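Side-chain contacts in P450 epoxidase (Sorangium cellulosum, PDB 1Q5D), which is a haem-containing cytochrome P450 that holds the ligand EPB in a pocket together with its protoporphyrin IX group: residues T179-G184 with G398-F403; G23-P28 with I300-T305; V185-R190 with G323-L328. All coordinates share one frame; numbering follows the deposited sequence.

Interaction 1: residues T179-G184 with G398-F403. With EPB (7,11-dihydroxy-8,8,10,12,16-pentamethyl-3-[1-methyl-2-(2-methyl-thiazol-4-yl)vinyl]-4,17-dioxabicyclo[14.1.0]heptadecane-5,9-dione), chain C.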
loop_
_atom_site.group_PDB
_atom_site.type_symbol
_atom_site.label_atom_id
_atom_site.label_comp_id
_atom_site.label_asym_id
_atom_site.label_seq_id
_atom_site.Cartn_x
_atom_site.Cartn_y
_atom_site.Cartn_z
ATOM N N THR A 179 6.665 -0.172 10.935
ATOM C CA THR A 179 7.485 -1.047 10.114
ATOM C C THR A 179 7.631 -0.502 8.697
ATOM O O THR A 179 8.725 -0.494 8.142
ATOM C CB THR A 179 6.871 -2.445 10.067
ATOM O OG1 THR A 179 7.061 -3.089 11.339
ATOM C CG2 THR A 179 7.627 -3.318 9.096
ATOM N N ALA A 180 6.525 -0.059 8.112
ATOM C CA ALA A 180 6.573 0.451 6.742
ATOM C C ALA A 180 7.537 1.647 6.610
ATOM O O ALA A 180 8.327 1.716 5.643
ATOM C CB ALA A 180 5.177 0.789 6.243
ATOM N N ARG A 181 7.493 2.559 7.584
ATOM C CA ARG A 181 8.431 3.694 7.650
ATOM C C ARG A 181 9.862 3.253 7.941
ATOM O O ARG A 181 10.814 3.756 7.329
ATOM C CB ARG A 181 8.019 4.673 8.751
ATOM C CG ARG A 181 6.833 5.563 8.428
ATOM C CD ARG A 181 6.412 6.431 9.609
ATOM N NE ARG A 181 5.700 7.636 9.210
ATOM C CZ ARG A 181 4.409 7.833 9.434
ATOM N NH1 ARG A 181 3.683 6.894 10.040
ATOM N NH2 ARG A 181 3.835 8.957 9.037
ATOM N N ALA A 182 10.019 2.341 8.900
ATOM C CA ALA A 182 11.346 1.901 9.319
ATOM C C ALA A 182 12.083 1.216 8.177
ATOM O O ALA A 182 13.307 1.321 8.058
ATOM C CB ALA A 182 11.258 0.963 10.526
ATOM N N LEU A 183 11.338 0.486 7.352
ATOM C CA LEU A 183 11.940 -0.188 6.208
ATOM C C LEU A 183 12.522 0.818 5.216
ATOM O O LEU A 183 13.302 0.456 4.331
ATOM C CB LEU A 183 10.907 -1.089 5.507
ATOM C CG LEU A 183 10.632 -2.419 6.217
ATOM C CD1 LEU A 183 9.502 -3.190 5.499
ATOM C CD2 LEU A 183 11.876 -3.291 6.384
ATOM N N GLY A 184 12.142 2.079 5.357
ATOM C CA GLY A 184 12.678 3.113 4.486
ATOM C C GLY A 184 13.979 3.749 4.961
ATOM O O GLY A 184 14.614 4.488 4.198
ATOM N N GLY A 398 0.768 15.046 4.688
ATOM C CA GLY A 398 2.028 15.015 5.422
ATOM C C GLY A 398 3.230 14.711 4.555
ATOM O O GLY A 398 3.211 14.980 3.349
ATOM N N TYR A 399 4.261 14.125 5.157
ATOM C CA TYR A 399 5.538 13.866 4.486
ATOM C C TYR A 399 6.019 12.420 4.668
ATOM O O TYR A 399 7.223 12.169 4.804
ATOM C CB TYR A 399 6.622 14.817 5.020
ATOM C CG TYR A 399 6.331 16.276 4.797
ATOM C CD1 TYR A 399 5.870 17.086 5.837
ATOM C CD2 TYR A 399 6.513 16.849 3.556
ATOM C CE1 TYR A 399 5.594 18.425 5.627
ATOM C CE2 TYR A 399 6.239 18.185 3.338
ATOM C CZ TYR A 399 5.795 18.965 4.371
ATOM O OH TYR A 399 5.533 20.291 4.126
ATOM N N HIS A 400 5.091 11.473 4.712
ATOM C CA HIS A 400 5.443 10.049 4.733
ATOM C C HIS A 400 6.366 9.732 3.548
ATOM O O HIS A 400 6.115 10.182 2.428
ATOM C CB HIS A 400 4.159 9.198 4.664
ATOM C CG HIS A 400 4.377 7.743 4.923
ATOM N ND1 HIS A 400 5.102 6.940 4.074
ATOM C CD2 HIS A 400 3.959 6.943 5.935
ATOM C CE1 HIS A 400 5.123 5.707 4.547
ATOM N NE2 HIS A 400 4.446 5.684 5.680
ATOM N N PRO A 401 7.437 8.985 3.786
ATOM C CA PRO A 401 8.428 8.717 2.737
ATOM C C PRO A 401 7.882 7.933 1.549
ATOM O O PRO A 401 8.457 8.018 0.454
ATOM C CB PRO A 401 9.494 7.882 3.455
ATOM C CG PRO A 401 8.813 7.326 4.652
ATOM C CD PRO A 401 7.815 8.373 5.073
ATOM N N ALA A 402 6.796 7.188 1.751
ATOM C CA ALA A 402 6.245 6.368 0.667
ATOM C C ALA A 402 4.894 6.841 0.131
ATOM O O ALA A 402 4.544 6.560 -1.012
ATOM C CB ALA A 402 6.142 4.889 1.117
ATOM N N PHE A 403 4.116 7.527 0.957
ATOM C CA PHE A 403 2.753 7.842 0.595
ATOM C C PHE A 403 2.499 9.327 0.565
ATOM O O PHE A 403 3.092 10.095 1.339
ATOM C CB PHE A 403 1.779 7.228 1.613
ATOM C CG PHE A 403 1.846 5.732 1.691
ATOM C CD1 PHE A 403 2.202 5.103 2.879
ATOM C CD2 PHE A 403 1.508 4.955 0.592
ATOM C CE1 PHE A 403 2.250 3.722 2.957
ATOM C CE2 PHE A 403 1.544 3.573 0.658
ATOM C CZ PHE A 403 1.922 2.950 1.842
HETATM O O16 EPB C . 4.630 0.853 2.966
HETATM C C51 EPB C . 2.896 0.949 -1.528
HETATM O O41 EPB C . 2.216 -1.579 -0.927
HETATM C C5 EPB C . 3.083 -0.496 -1.239
HETATM C C4 EPB C . 3.084 -1.290 0.176
HETATM C C16 EPB C . 5.549 0.534 2.308
HETATM O O1 EPB C . 5.742 -0.708 1.723
HETATM C C2 EPB C . 4.757 -1.884 1.914
HETATM C C3 EPB C . 4.126 -2.220 0.505
HETATM C C20 EPB C . 5.715 -3.024 2.450
HETATM C C21 EPB C . 6.171 -2.741 3.873
HETATM C C22 EPB C . 6.058 -4.121 1.715
HETATM C C23 EPB C . 6.941 -5.257 1.984
HETATM N N26 EPB C . 8.083 -5.054 2.739
HETATM C C25 EPB C . 8.795 -6.203 2.870
HETATM C C27 EPB C . 10.040 -6.189 3.668
HETATM C C24 EPB C . 6.808 -6.512 1.523
HETATM S S1 EPB C . 8.104 -7.493 2.060
HETATM C C15 EPB C . 6.696 1.537 2.021
HETATM C C14 EPB C . 8.173 0.947 2.140
HETATM O O14 EPB C . 8.184 0.356 3.429
HETATM C C13 EPB C . 9.395 1.983 1.844
HETATM C C29 EPB C . 9.345 3.123 2.920
HETATM C C30 EPB C . 10.733 1.281 2.062
HETATM C C12 EPB C . 9.265 2.676 0.373
HETATM O O12 EPB C . 9.154 3.937 0.254
HETATM C C11 EPB C . 9.256 1.893 -0.998
HETATM C C28 EPB C . 10.295 2.632 -1.876
HETATM C C10 EPB C . 7.827 1.585 -1.331
HETATM O O10 EPB C . 7.134 2.803 -1.746
HETATM C C9 EPB C . 7.857 0.564 -2.451
HETATM C C91 EPB C . 8.469 -0.663 -1.963
HETATM C C8 EPB C . 6.528 0.054 -2.887
HETATM C C7 EPB C . 5.280 0.553 -2.050
HETATM C C6 EPB C . 4.669 -0.883 -1.613
#
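With CG beside its backbone N (chi1 -76°) and the chain extended as far as NE, R181 extends from its helix to H400, whose own ring swings anti to the backbone N (chi1 -170°). H400 CD2 sits over the centre of one guanidinium face, 3.6 Å from R181 CZ. The two planes are 44° apart, too tilted for a flat stack, and the aliphatic part of the arginine shares in the contact, with R181 CG 3.6 Å from H400 NE2. P401 adds a looser touch, its CD 4.5 Å from R181 CG. The histidine is held from its other nitrogen: A402 N donates to H400 ND1 at 2.9 Å, lying in the ring plane, and this fixes the rotation of the imidazole. F403 CD1 lies 3.4 Å above one face of the H400 ring, near its rim. Because ND1 accepts, and because a guanidinium is close by, the histidine is probably neutral. The charge of R181 is met chiefly by a salt bridge from NE to D192. In P450 terms the contact joins the C-terminal end of the F helix (169-182) to the turn before the last strand, 406-412, two regions that commonly border the ligand pocket of the family. Both do so here. EPB O14 donates a 2.6 Å hydrogen bond to A180 O, near the C-terminal end of the helix. From the turn, A402 CB approaches EPB O12 to 3.3 Å, and F403 CZ comes within 3.6 Å of EPB O16. L183 CD1 lies beside the thiazole end of the ligand, and G184, with no side chain, lets the backbone pass close to the methyl groups C29 and C30.

Interaction 2: residues G23-P28 with I300-T305. With EPB (7,11-dihydroxy-8,8,10,12,16-pentamethyl-3-[1-methyl-2-(2-methyl-thiazol-4-yl)vinyl]-4,17-dioxabicyclo[14.1.0]heptadecane-5,9-dione), chain C.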
loop_
_atom_site.group_PDB
_atom_site.type_symbol
_atom_site.label_atom_id
_atom_site.label_comp_id
_atom_site.label_asym_id
_atom_site.label_seq_id
_atom_site.Cartn_x
_atom_site.Cartn_y
_atom_site.Cartn_z
ATOM N N GLY A 23 3.148 20.952 -0.579
ATOM C CA GLY A 23 2.253 20.951 -1.715
ATOM C C GLY A 23 2.316 19.749 -2.645
ATOM O O GLY A 23 1.344 19.498 -3.364
ATOM N N TYR A 24 3.436 19.016 -2.650
ATOM C CA TYR A 24 3.622 17.931 -3.609
ATOM C C TYR A 24 2.633 16.801 -3.358
ATOM O O TYR A 24 1.929 16.379 -4.272
ATOM C CB TYR A 24 5.064 17.405 -3.618
ATOM C CG TYR A 24 5.305 16.194 -4.511
ATOM C CD1 TYR A 24 5.823 16.341 -5.802
ATOM C CD2 TYR A 24 5.038 14.905 -4.059
ATOM C CE1 TYR A 24 6.055 15.238 -6.611
ATOM C CE2 TYR A 24 5.267 13.803 -4.851
ATOM C CZ TYR A 24 5.774 13.966 -6.125
ATOM O OH TYR A 24 5.996 12.858 -6.913
ATOM N N ALA A 25 2.575 16.323 -2.121
ATOM C CA ALA A 25 1.591 15.287 -1.760
ATOM C C ALA A 25 0.172 15.686 -2.184
ATOM O O ALA A 25 -0.536 14.900 -2.810
ATOM C CB ALA A 25 1.642 14.986 -0.279
ATOM N N GLU A 26 -0.237 16.909 -1.844
ATOM C CA GLU A 26 -1.564 17.405 -2.209
ATOM C C GLU A 26 -1.850 17.352 -3.715
ATOM O O GLU A 26 -2.971 17.034 -4.133
ATOM C CB GLU A 26 -1.784 18.837 -1.700
ATOM C CG GLU A 26 -3.154 19.412 -2.049
ATOM C CD GLU A 26 -3.345 20.842 -1.561
ATOM O OE1 GLU A 26 -2.341 21.597 -1.464
ATOM O OE2 GLU A 26 -4.503 21.219 -1.274
ATOM N N ASP A 27 -0.849 17.664 -4.524
ATOM C CA ASP A 27 -1.035 17.691 -5.971
ATOM C C ASP A 27 0.309 17.644 -6.694
ATOM O O ASP A 27 0.890 18.678 -7.037
ATOM C CB ASP A 27 -1.817 18.945 -6.373
ATOM C CG ASP A 27 -2.130 18.988 -7.852
ATOM O OD1 ASP A 27 -1.965 17.951 -8.545
ATOM O OD2 ASP A 27 -2.543 20.031 -8.411
ATOM N N PRO A 28 0.824 16.438 -6.886
ATOM C CA PRO A 28 2.124 16.252 -7.518
ATOM C C PRO A 28 2.055 16.286 -9.033
ATOM O O PRO A 28 3.089 16.180 -9.693
ATOM C CB PRO A 28 2.512 14.843 -7.072
ATOM C CG PRO A 28 1.205 14.141 -6.962
ATOM C CD PRO A 28 0.218 15.155 -6.466
ATOM N N ILE A 300 -1.843 6.901 -4.596
ATOM C CA ILE A 300 -1.430 7.238 -3.229
ATOM C C ILE A 300 0.078 7.250 -2.986
ATOM O O ILE A 300 0.536 7.717 -1.917
ATOM C CB ILE A 300 -2.055 6.244 -2.207
ATOM C CG1 ILE A 300 -1.538 4.824 -2.477
ATOM C CG2 ILE A 300 -3.586 6.376 -2.173
ATOM C CD1 ILE A 300 -1.846 3.768 -1.381
ATOM N N LEU A 301 0.848 6.709 -3.919
ATOM C CA LEU A 301 2.298 6.647 -3.750
ATOM C C LEU A 301 2.924 8.006 -4.052
ATOM O O LEU A 301 2.595 8.631 -5.059
ATOM C CB LEU A 301 2.930 5.594 -4.656
ATOM C CG LEU A 301 2.576 4.143 -4.308
ATOM C CD1 LEU A 301 3.228 3.128 -5.258
ATOM C CD2 LEU A 301 3.011 3.895 -2.853
ATOM N N ARG A 302 3.813 8.448 -3.164
ATOM C CA ARG A 302 4.549 9.720 -3.334
ATOM C C ARG A 302 5.477 9.661 -4.533
ATOM O O ARG A 302 5.527 10.582 -5.362
ATOM C CB ARG A 302 5.396 9.983 -2.083
ATOM C CG ARG A 302 6.141 11.337 -2.090
ATOM C CD ARG A 302 6.802 11.660 -0.746
ATOM N NE ARG A 302 5.795 11.799 0.290
ATOM C CZ ARG A 302 5.172 12.935 0.592
ATOM N NH1 ARG A 302 5.468 14.068 -0.047
ATOM N NH2 ARG A 302 4.256 12.936 1.552
ATOM N N ILE A 303 6.253 8.592 -4.608
ATOM C CA ILE A 303 7.158 8.389 -5.731
ATOM C C ILE A 303 6.780 7.097 -6.479
ATOM O O ILE A 303 6.366 7.142 -7.639
ATOM C CB ILE A 303 8.633 8.351 -5.249
ATOM C CG1 ILE A 303 8.922 9.560 -4.340
ATOM C CG2 ILE A 303 9.591 8.336 -6.444
ATOM C CD1 ILE A 303 9.587 9.198 -3.027
ATOM N N GLY A 304 6.920 5.953 -5.822
ATOM C CA GLY A 304 6.541 4.685 -6.420
ATOM C C GLY A 304 7.200 3.500 -5.762
ATOM O O GLY A 304 7.266 3.407 -4.535
ATOM N N THR A 305 7.692 2.576 -6.568
ATOM C CA THR A 305 8.379 1.436 -6.022
ATOM C C THR A 305 9.756 1.339 -6.649
ATOM O O THR A 305 10.052 2.073 -7.593
ATOM C CB THR A 305 7.561 0.140 -6.170
ATOM O OG1 THR A 305 8.250 -0.913 -5.495
ATOM C CG2 THR A 305 7.514 -0.324 -7.634
HETATM O O16 EPB C . 4.630 0.853 2.966
HETATM C C51 EPB C . 2.896 0.949 -1.528
HETATM O O41 EPB C . 2.216 -1.579 -0.927
HETATM C C5 EPB C . 3.083 -0.496 -1.239
HETATM C C4 EPB C . 3.084 -1.290 0.176
HETATM C C16 EPB C . 5.549 0.534 2.308
HETATM O O1 EPB C . 5.742 -0.708 1.723
HETATM C C2 EPB C . 4.757 -1.884 1.914
HETATM C C3 EPB C . 4.126 -2.220 0.505
HETATM C C20 EPB C . 5.715 -3.024 2.450
HETATM C C21 EPB C . 6.171 -2.741 3.873
HETATM C C22 EPB C . 6.058 -4.121 1.715
HETATM C C23 EPB C . 6.941 -5.257 1.984
HETATM N N26 EPB C . 8.083 -5.054 2.739
HETATM C C25 EPB C . 8.795 -6.203 2.870
HETATM C C27 EPB C . 10.040 -6.189 3.668
HETATM C C24 EPB C . 6.808 -6.512 1.523
HETATM S S1 EPB C . 8.104 -7.493 2.060
HETATM C C15 EPB C . 6.696 1.537 2.021
HETATM C C14 EPB C . 8.173 0.947 2.140
HETATM O O14 EPB C . 8.184 0.356 3.429
HETATM C C13 EPB C . 9.395 1.983 1.844
HETATM C C29 EPB C . 9.345 3.123 2.920
HETATM C C30 EPB C . 10.733 1.281 2.062
HETATM C C12 EPB C . 9.265 2.676 0.373
HETATM O O12 EPB C . 9.154 3.937 0.254
HETATM C C11 EPB C . 9.256 1.893 -0.998
HETATM C C28 EPB C . 10.295 2.632 -1.876
HETATM C C10 EPB C . 7.827 1.585 -1.331
HETATM O O10 EPB C . 7.134 2.803 -1.746
HETATM C C9 EPB C . 7.857 0.564 -2.451
HETATM C C91 EPB C . 8.469 -0.663 -1.963
HETATM C C8 EPB C . 6.528 0.054 -2.887
HETATM C C7 EPB C . 5.280 0.553 -2.050
HETATM C C6 EPB C . 4.669 -0.883 -1.613
HETATM O O HOH W 1 4.446 16.927 0.050
#
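Y24 OH donates to R302 O at 2.8 Å, arriving nearly straight along the C=O direction (169°), and the accepting oxygen lies in the plane of the phenol ring, at its edge. Behind the hydroxyl, the ring itself crosses the arginine side chain at a slant: Y24 CE2 is 3.8 Å from R302 CG. The chain of R302 bends at chi3 (-63°), which turns its guanidinium back toward the other segment, where A25 CB rests 3.8 Å from NH2 of R302. A water bridges the pair, accepting from A25 N at 2.9 Å and from R302 NH1 at 3.0 Å in the guanidinium plane. The segment 300-305 follows helix 287-297, which carries the ExxR sequence of the P450 K helix, and leads into strand 304-309; in this family such a link commonly borders the ligand pocket. Here EPB O10 donates to G304 O at 2.9 Å, and L301 CD2 comes unusually close to EPB C51, a contact doubtful in its detail. T305 OG1 hydrogen-bonds a haem propionate. Further out, P28 CB stands 3.4 Å over the centre of one Y24 ring face, pressing the phenol from within its own segment, just before helix 29-38. The buried guanidinium of R302 is gripped on several sides by main-chain carbonyls, NH1 by P19 O, NE by H400 O and NH2 by G398 O, bonds that pin the arginine between the N-terminal region and the turn 398-403.

Interaction 3: residues V185-R190 with G323-L328. With EPB (7,11-dihydroxy-8,8,10,12,16-pentamethyl-3-[1-methyl-2-(2-methyl-thiazol-4-yl)vinyl]-4,17-dioxabicyclo[14.1.0]heptadecane-5,9-dione), chain C.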
loop_
_atom_site.group_PDB
_atom_site.type_symbol
_atom_site.label_atom_id
_atom_site.label_comp_id
_atom_site.label_asym_id
_atom_site.label_seq_id
_atom_site.Cartn_x
_atom_site.Cartn_y
_atom_site.Cartn_z
ATOM N N VAL A 185 14.358 3.493 6.215
ATOM C CA VAL A 185 15.548 4.118 6.810
ATOM C C VAL A 185 16.777 3.568 6.126
ATOM O O VAL A 185 17.032 2.360 6.147
ATOM C CB VAL A 185 15.654 3.872 8.343
ATOM C CG1 VAL A 185 16.996 4.419 8.901
ATOM C CG2 VAL A 185 14.489 4.515 9.081
ATOM N N GLY A 186 17.518 4.458 5.477
ATOM C CA GLY A 186 18.711 4.059 4.763
ATOM C C GLY A 186 18.430 3.678 3.320
ATOM O O GLY A 186 19.361 3.399 2.566
ATOM N N LEU A 187 17.152 3.658 2.941
ATOM C CA LEU A 187 16.744 3.256 1.596
ATOM C C LEU A 187 16.177 4.453 0.858
ATOM O O LEU A 187 16.601 4.751 -0.247
ATOM C CB LEU A 187 15.689 2.145 1.647
ATOM C CG LEU A 187 15.256 1.480 0.327
ATOM C CD1 LEU A 187 14.560 2.460 -0.586
ATOM C CD2 LEU A 187 16.408 0.826 -0.404
ATOM N N VAL A 188 15.204 5.123 1.472
ATOM C CA VAL A 188 14.595 6.319 0.891
ATOM C C VAL A 188 14.906 7.560 1.745
ATOM O O VAL A 188 15.026 7.463 2.966
ATOM C CB VAL A 188 13.058 6.149 0.682
ATOM C CG1 VAL A 188 12.764 4.951 -0.193
ATOM C CG2 VAL A 188 12.340 6.016 2.003
ATOM N N PRO A 189 15.030 8.708 1.070
ATOM C CA PRO A 189 15.578 9.979 1.595
ATOM C C PRO A 189 15.192 10.594 2.957
ATOM O O PRO A 189 16.091 11.127 3.639
ATOM C CB PRO A 189 15.208 10.989 0.485
ATOM C CG PRO A 189 15.174 10.214 -0.723
ATOM C CD PRO A 189 14.681 8.827 -0.356
ATOM N N ARG A 190 13.919 10.596 3.323
ATOM C CA ARG A 190 13.453 11.388 4.468
ATOM C C ARG A 190 12.339 10.658 5.213
ATOM O O ARG A 190 11.160 10.939 5.005
ATOM C CB ARG A 190 12.904 12.737 4.020
ATOM C CG ARG A 190 13.926 13.694 3.325
ATOM C CD ARG A 190 13.401 15.092 3.091
ATOM N NE ARG A 190 14.173 15.816 2.068
ATOM C CZ ARG A 190 13.837 17.008 1.580
ATOM N NH1 ARG A 190 12.773 17.641 2.041
ATOM N NH2 ARG A 190 14.581 17.581 0.639
ATOM N N GLY A 323 23.795 -2.602 -9.643
ATOM C CA GLY A 323 23.527 -2.298 -8.247
ATOM C C GLY A 323 22.916 -0.931 -7.984
ATOM O O GLY A 323 22.676 -0.570 -6.826
ATOM N N GLU A 324 22.662 -0.172 -9.048
ATOM C CA GLU A 324 22.021 1.130 -8.934
ATOM C C GLU A 324 20.503 0.987 -8.801
ATOM O O GLU A 324 19.884 0.143 -9.447
ATOM C CB GLU A 324 22.349 2.016 -10.143
ATOM C CG GLU A 324 23.790 2.525 -10.188
ATOM C CD GLU A 324 23.973 3.719 -11.120
ATOM O OE1 GLU A 324 23.550 3.649 -12.300
ATOM O OE2 GLU A 324 24.530 4.742 -10.668
ATOM N N MET A 325 19.915 1.835 -7.968
ATOM C CA MET A 325 18.486 1.804 -7.705
ATOM C C MET A 325 17.693 2.514 -8.805
ATOM O O MET A 325 18.138 3.511 -9.397
ATOM C CB MET A 325 18.180 2.416 -6.319
ATOM C CG MET A 325 16.710 2.314 -5.901
ATOM S SD MET A 325 16.461 2.497 -4.109
ATOM C CE MET A 325 16.697 4.196 -3.961
ATOM N N VAL A 326 16.511 1.987 -9.088
ATOM C CA VAL A 326 15.619 2.636 -10.026
ATOM C C VAL A 326 14.226 2.769 -9.423
ATOM O O VAL A 326 13.653 1.777 -8.965
ATOM C CB VAL A 326 15.516 1.821 -11.341
ATOM C CG1 VAL A 326 14.743 2.596 -12.370
ATOM C CG2 VAL A 326 16.924 1.443 -11.863
ATOM N N PHE A 327 13.703 3.993 -9.417
ATOM C CA PHE A 327 12.346 4.282 -8.986
ATOM C C PHE A 327 11.380 4.302 -10.165
ATOM O O PHE A 327 11.623 4.961 -11.176
ATOM C CB PHE A 327 12.287 5.638 -8.289
ATOM C CG PHE A 327 12.158 5.557 -6.791
ATOM C CD1 PHE A 327 13.240 5.882 -5.972
ATOM C CD2 PHE A 327 10.950 5.198 -6.196
ATOM C CE1 PHE A 327 13.115 5.832 -4.574
ATOM C CE2 PHE A 327 10.823 5.147 -4.805
ATOM C CZ PHE A 327 11.912 5.468 -3.996
ATOM N N LEU A 328 10.288 3.567 -10.024
ATOM C CA LEU A 328 9.206 3.559 -10.996
ATOM C C LEU A 328 8.234 4.613 -10.534
ATOM O O LEU A 328 7.623 4.440 -9.487
ATOM C CB LEU A 328 8.527 2.182 -10.972
ATOM C CG LEU A 328 9.232 1.067 -11.742
ATOM C CD1 LEU A 328 10.741 1.076 -11.587
ATOM C CD2 LEU A 328 8.674 -0.315 -11.412
HETATM O O16 EPB C . 4.630 0.853 2.966
HETATM C C51 EPB C . 2.896 0.949 -1.528
HETATM O O41 EPB C . 2.216 -1.579 -0.927
HETATM C C5 EPB C . 3.083 -0.496 -1.239
HETATM C C4 EPB C . 3.084 -1.290 0.176
HETATM C C16 EPB C . 5.549 0.534 2.308
HETATM O O1 EPB C . 5.742 -0.708 1.723
HETATM C C2 EPB C . 4.757 -1.884 1.914
HETATM C C3 EPB C . 4.126 -2.220 0.505
HETATM C C20 EPB C . 5.715 -3.024 2.450
HETATM C C21 EPB C . 6.171 -2.741 3.873
HETATM C C22 EPB C . 6.058 -4.121 1.715
HETATM C C23 EPB C . 6.941 -5.257 1.984
HETATM N N26 EPB C . 8.083 -5.054 2.739
HETATM C C25 EPB C . 8.795 -6.203 2.870
HETATM C C27 EPB C . 10.040 -6.189 3.668
HETATM C C24 EPB C . 6.808 -6.512 1.523
HETATM S S1 EPB C . 8.104 -7.493 2.060
HETATM C C15 EPB C . 6.696 1.537 2.021
HETATM C C14 EPB C . 8.173 0.947 2.140
HETATM O O14 EPB C . 8.184 0.356 3.429
HETATM C C13 EPB C . 9.395 1.983 1.844
HETATM C C29 EPB C . 9.345 3.123 2.920
HETATM C C30 EPB C . 10.733 1.281 2.062
HETATM C C12 EPB C . 9.265 2.676 0.373
HETATM O O12 EPB C . 9.154 3.937 0.254
HETATM C C11 EPB C . 9.256 1.893 -0.998
HETATM C C28 EPB C . 10.295 2.632 -1.876
HETATM C C10 EPB C . 7.827 1.585 -1.331
HETATM O O10 EPB C . 7.134 2.803 -1.746
HETATM C C9 EPB C . 7.857 0.564 -2.451
HETATM C C91 EPB C . 8.469 -0.663 -1.963
HETATM C C8 EPB C . 6.528 0.054 -2.887
HETATM C C7 EPB C . 5.280 0.553 -2.050
HETATM C C6 EPB C . 4.669 -0.883 -1.613
#
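The loop between helices 169-182 and 195-218, the F-G region of a cytochrome P450, lays L187 and V188 against M325 and F327 of strand 325-329. L187 carries CG anti to its N (chi1 -173°) and straddles the sulfur with both methyls, CD1 at 4.0 Å and CD2 at 4.1 Å from M325 SD. A bend at chi3 (75°) folds the methionine's terminal methyl toward the loop backbone, so that M325 CE ends 3.8 Å from L187 O, an ordinary van der Waals approach. The leucine and methionine chains run at a slant to each other, and W74 touches both. The second pair is V188 and F327, where V188 CG1 meets F327 CZ at 3.9 Å, coming to the edge of the ring near its plane. M325 and F327, two residues apart on one strand, both face the loop, as the alternation of a beta strand requires. That strand runs within the mixed sheet of the P450 fold, between 49-52 and 304-309, so the contact closes the F-G loop down onto the sheet beside the ligand pocket. S49 of strand 49-52 and V306 of strand 304-309 flank the same two side chains. EPB touches both V188 and F327. V188 CG1 stands 3.8 Å from both O12 and C28 of EPB, while F327 CZ and CE2 each lie 3.9 Å from EPB C28, which thus has a branched aliphatic chain on one flank and an aromatic ring on another. Further along the loop, R190 forms a salt bridge with E46.

Along the chain the segments run 23-28, 179-184, 185-190, 300-305, 323-328 and 398-403, so interaction 3 is nested within the loop that interaction 1 closes, while interaction 2 crosses both. Centres of interactions 1 and 2, and of 1 and 3, are about 12 Å apart, and those of 2 and 3 about 16 Å. Interactions 2 and 3 share a sheet: strands 304-309 and 325-329 are antiparallel neighbours, joined by T305 O and L328 N at 2.9 Å. Interaction 1 touches interaction 3 where P401 packs on V188, and interaction 2 where R302 bonds carbonyls of 398-403. All three border EPB: helix end, F-G loop, sheet and C-terminal turn each form part of its pocket wall.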